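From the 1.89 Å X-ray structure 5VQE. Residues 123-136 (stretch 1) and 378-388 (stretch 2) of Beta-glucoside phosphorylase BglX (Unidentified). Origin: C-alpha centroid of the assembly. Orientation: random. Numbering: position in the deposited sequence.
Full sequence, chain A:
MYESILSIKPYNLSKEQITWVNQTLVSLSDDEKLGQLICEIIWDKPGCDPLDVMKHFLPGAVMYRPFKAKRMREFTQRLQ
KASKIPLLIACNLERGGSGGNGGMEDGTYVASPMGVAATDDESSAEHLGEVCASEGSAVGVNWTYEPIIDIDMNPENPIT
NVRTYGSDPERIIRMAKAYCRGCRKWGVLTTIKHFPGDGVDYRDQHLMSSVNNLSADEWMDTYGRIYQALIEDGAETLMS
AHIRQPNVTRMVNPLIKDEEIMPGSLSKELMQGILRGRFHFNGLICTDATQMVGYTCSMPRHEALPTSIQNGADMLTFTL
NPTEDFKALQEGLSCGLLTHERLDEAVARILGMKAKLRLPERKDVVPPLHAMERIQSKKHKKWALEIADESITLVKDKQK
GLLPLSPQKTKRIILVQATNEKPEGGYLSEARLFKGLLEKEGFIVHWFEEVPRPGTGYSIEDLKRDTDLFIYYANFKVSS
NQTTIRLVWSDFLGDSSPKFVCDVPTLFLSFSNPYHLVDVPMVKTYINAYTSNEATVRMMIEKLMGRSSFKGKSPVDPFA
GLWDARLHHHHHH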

# COMPACT_ATOMS: atom_id res chain seq x y z
N SER A 123 1.01 11.14 15.23
CA SER A 123 -0.23 11.83 14.91
C SER A 123 -0.40 11.97 13.40
O SER A 123 -1.54 11.99 12.90
CB SER A 123 -0.28 13.21 15.58
OG SER A 123 0.60 14.12 14.94
N SER A 124 0.70 12.07 12.65
CA SER A 124 0.60 12.11 11.19
C SER A 124 -0.03 10.84 10.64
O SER A 124 -0.85 10.88 9.72
CB SER A 124 1.98 12.33 10.56
OG SER A 124 2.53 13.57 10.95
N ALA A 125 0.36 9.69 11.19
CA ALA A 125 -0.20 8.42 10.74
C ALA A 125 -1.64 8.26 11.20
O ALA A 125 -2.47 7.69 10.48
CB ALA A 125 0.66 7.26 11.25
N GLU A 126 -1.97 8.76 12.40
CA GLU A 126 -3.36 8.76 12.83
C GLU A 126 -4.21 9.58 11.87
O GLU A 126 -5.31 9.16 11.48
CB GLU A 126 -3.48 9.31 14.26
CG GLU A 126 -4.87 9.14 14.86
CD GLU A 126 -4.90 9.39 16.36
OE1 GLU A 126 -3.83 9.70 16.93
OE2 GLU A 126 -5.98 9.28 16.96
N HIS A 127 -3.71 10.75 11.47
CA HIS A 127 -4.44 11.57 10.51
C HIS A 127 -4.56 10.87 9.16
O HIS A 127 -5.63 10.90 8.55
CB HIS A 127 -3.75 12.93 10.35
CG HIS A 127 -3.82 13.78 11.58
ND1 HIS A 127 -3.01 14.87 11.78
CD2 HIS A 127 -4.63 13.70 12.66
CE1 HIS A 127 -3.30 15.41 12.95
NE2 HIS A 127 -4.28 14.73 13.50
N LEU A 128 -3.49 10.24 8.69
CA LEU A 128 -3.57 9.45 7.46
C LEU A 128 -4.69 8.43 7.55
O LEU A 128 -5.51 8.30 6.64
CB LEU A 128 -2.24 8.75 7.19
CG LEU A 128 -2.25 7.82 5.97
CD1 LEU A 128 -2.48 8.61 4.70
CD2 LEU A 128 -0.94 7.05 5.91
N GLY A 129 -4.72 7.66 8.64
CA GLY A 129 -5.76 6.66 8.81
C GLY A 129 -7.16 7.27 8.83
O GLY A 129 -8.09 6.71 8.25
N GLU A 130 -7.32 8.41 9.51
CA GLU A 130 -8.61 9.08 9.52
C GLU A 130 -9.05 9.45 8.11
O GLU A 130 -10.22 9.26 7.75
CB GLU A 130 -8.56 10.33 10.40
CG GLU A 130 -8.61 10.04 11.88
CD GLU A 130 -9.29 11.15 12.68
OE1 GLU A 130 -10.42 11.54 12.33
OE2 GLU A 130 -8.70 11.60 13.68
N VAL A 131 -8.16 10.00 7.29
CA VAL A 131 -8.56 10.38 5.94
C VAL A 131 -8.98 9.15 5.16
O VAL A 131 -10.00 9.14 4.47
CB VAL A 131 -7.44 11.14 5.21
CG1 VAL A 131 -7.86 11.46 3.77
CG2 VAL A 131 -7.10 12.42 5.95
N CYS A 132 -8.18 8.08 5.24
CA CYS A 132 -8.51 6.87 4.51
C CYS A 132 -9.89 6.36 4.90
O CYS A 132 -10.73 6.08 4.04
CB CYS A 132 -7.46 5.78 4.78
SG CYS A 132 -5.77 6.16 4.25
N ALA A 133 -10.13 6.22 6.20
CA ALA A 133 -11.37 5.62 6.67
C ALA A 133 -12.53 6.60 6.57
O ALA A 133 -13.66 6.19 6.24
CB ALA A 133 -11.18 5.15 8.11
N SER A 134 -12.28 7.88 6.83
CA SER A 134 -13.34 8.88 6.70
C SER A 134 -13.86 8.94 5.27
O SER A 134 -15.07 8.89 5.03
CB SER A 134 -12.84 10.25 7.16
OG SER A 134 -13.85 11.21 7.00
N GLU A 135 -12.95 9.05 4.30
CA GLU A 135 -13.37 9.16 2.91
C GLU A 135 -13.87 7.82 2.38
O GLU A 135 -14.88 7.76 1.66
CB GLU A 135 -12.22 9.71 2.07
CG GLU A 135 -11.78 11.09 2.57
CD GLU A 135 -10.92 11.85 1.59
OE1 GLU A 135 -10.45 11.24 0.61
OE2 GLU A 135 -10.72 13.07 1.81
N GLY A 136 -13.22 6.72 2.77
CA GLY A 136 -13.69 5.41 2.35
C GLY A 136 -15.07 5.09 2.89
O GLY A 136 -15.94 4.62 2.15
N LYS A 378 -11.67 20.51 3.70
CA LYS A 378 -10.59 21.43 4.07
C LYS A 378 -9.70 20.81 5.14
O LYS A 378 -8.47 20.94 5.09
CB LYS A 378 -11.18 22.76 4.55
N LYS A 379 -10.30 20.12 6.11
CA LYS A 379 -9.53 19.45 7.16
C LYS A 379 -8.52 18.48 6.56
O LYS A 379 -7.35 18.46 6.95
CB LYS A 379 -10.49 18.73 8.11
CG LYS A 379 -9.84 18.00 9.28
CD LYS A 379 -10.85 17.08 9.98
CE LYS A 379 -10.69 17.13 11.50
NZ LYS A 379 -11.19 15.90 12.19
N HIS A 380 -8.97 17.65 5.61
CA HIS A 380 -8.08 16.64 5.04
C HIS A 380 -6.97 17.28 4.22
O HIS A 380 -5.81 16.86 4.30
CB HIS A 380 -8.88 15.66 4.20
CG HIS A 380 -9.85 14.84 5.00
ND1 HIS A 380 -10.74 13.96 4.42
CD2 HIS A 380 -10.07 14.78 6.33
CE1 HIS A 380 -11.46 13.39 5.37
NE2 HIS A 380 -11.08 13.87 6.53
N LYS A 381 -7.31 18.30 3.42
CA LYS A 381 -6.28 19.00 2.65
C LYS A 381 -5.28 19.67 3.57
O LYS A 381 -4.08 19.70 3.28
CB LYS A 381 -6.94 20.02 1.72
CG LYS A 381 -7.89 19.41 0.70
N LYS A 382 -5.75 20.21 4.70
CA LYS A 382 -4.87 20.84 5.67
C LYS A 382 -3.87 19.85 6.25
O LYS A 382 -2.69 20.16 6.39
CB LYS A 382 -5.72 21.47 6.78
CG LYS A 382 -4.92 22.11 7.91
CD LYS A 382 -5.85 22.80 8.91
N TRP A 383 -4.33 18.65 6.60
CA TRP A 383 -3.42 17.63 7.13
C TRP A 383 -2.37 17.25 6.10
O TRP A 383 -1.21 17.01 6.46
CB TRP A 383 -4.21 16.39 7.55
CG TRP A 383 -4.95 16.53 8.84
CD1 TRP A 383 -4.71 17.43 9.83
CD2 TRP A 383 -6.05 15.73 9.29
NE1 TRP A 383 -5.59 17.25 10.87
CE2 TRP A 383 -6.43 16.21 10.56
CE3 TRP A 383 -6.76 14.66 8.74
CZ2 TRP A 383 -7.48 15.65 11.28
CZ3 TRP A 383 -7.79 14.11 9.45
CH2 TRP A 383 -8.15 14.61 10.71
N ALA A 384 -2.75 17.17 4.82
CA ALA A 384 -1.77 16.87 3.78
C ALA A 384 -0.69 17.94 3.72
O ALA A 384 0.50 17.63 3.51
CB ALA A 384 -2.46 16.74 2.43
N LEU A 385 -1.07 19.21 3.90
CA LEU A 385 -0.09 20.28 3.87
C LEU A 385 0.84 20.22 5.08
O LEU A 385 2.05 20.41 4.95
CB LEU A 385 -0.79 21.64 3.81
CG LEU A 385 -0.02 22.73 3.07
CD1 LEU A 385 0.09 22.40 1.59
CD2 LEU A 385 -0.70 24.09 3.25
N GLU A 386 0.28 19.95 6.27
CA GLU A 386 1.11 19.82 7.47
C GLU A 386 2.12 18.69 7.32
O GLU A 386 3.29 18.83 7.70
CB GLU A 386 0.22 19.58 8.69
CG GLU A 386 -0.73 20.72 8.99
CD GLU A 386 -1.67 20.41 10.14
OE1 GLU A 386 -1.66 19.25 10.62
OE2 GLU A 386 -2.41 21.32 10.54
N ILE A 387 1.68 17.54 6.80
CA ILE A 387 2.57 16.40 6.67
C ILE A 387 3.68 16.72 5.67
O ILE A 387 4.85 16.40 5.91
CB ILE A 387 1.77 15.14 6.30
CG1 ILE A 387 0.87 14.76 7.49
CG2 ILE A 387 2.68 13.98 5.96
CD1 ILE A 387 -0.21 13.77 7.17
N ALA A 388 3.35 17.37 4.56
CA ALA A 388 4.40 17.78 3.63
C ALA A 388 5.38 18.74 4.31
O ALA A 388 6.60 18.59 4.18
CB ALA A 388 3.79 18.41 2.39
O HOH W 1 -1.06 16.31 10.27
O HOH W 2 -9.05 14.08 14.28
O HOH W 3 -13.10 13.36 8.49

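Two helices from distant parts of the BglX chain pack with their N-to-C directions at 147°, nearer antiparallel than parallel, their axes 10.5 Å apart at closest approach. Trp-383, His-380 and His-127 cover the most surface, and the other contacts gather round them.

Trp-383 (chi1 m) points toward the first helix and lies flat against His-127, also m. The imidazole and the five-membered ring of the indole stack face to face, their centroids 3.8 Å apart and planes only 3° from parallel; the closest atoms are His-127 CE1 and Trp-383 NE1, at 3.6 Å. The overlap extends along the indole, because His-127 CB sits over the face of the six-membered ring, 4.0 Å from its centroid, in a CH-pi contact. Val-131 CG2 meets the edge of the same indole, 3.6 Å from Trp-383 CE3, while Glu-130 CB approaches obliquely, 4.0 Å from Trp-383 CZ3.

One turn before Trp-383, His-380 is held on several sides. Its ND1 donates a hydrogen bond to Glu-135 OE2 (2.8 Å, 165° at the hydrogen), nearly straight and close to the ring plane, as suits an in-plane N-H. Val-131 CG2 covers one face, 4.0 Å from the ring centroid, so this one methyl touches both His-380 and Trp-383. Also near the ring plane, Ser-134 OG lies 3.6 Å from His-380 CE1, and a water bridges Ser-134 OG (2.7 Å) and His-380 NE2 (2.9 Å).

Water also extends the contact beyond the rings. One molecule links His-127 ND1 (2.9 Å) to Glu-386 OE1 (3.0 Å). Glu-130 OE1 and Lys-379 NZ, 4.4 Å apart, are too distant for a salt bridge. Toward the end of the second stretch, Ile-387 CD1 packs 3.9 Å from Ser-124 O.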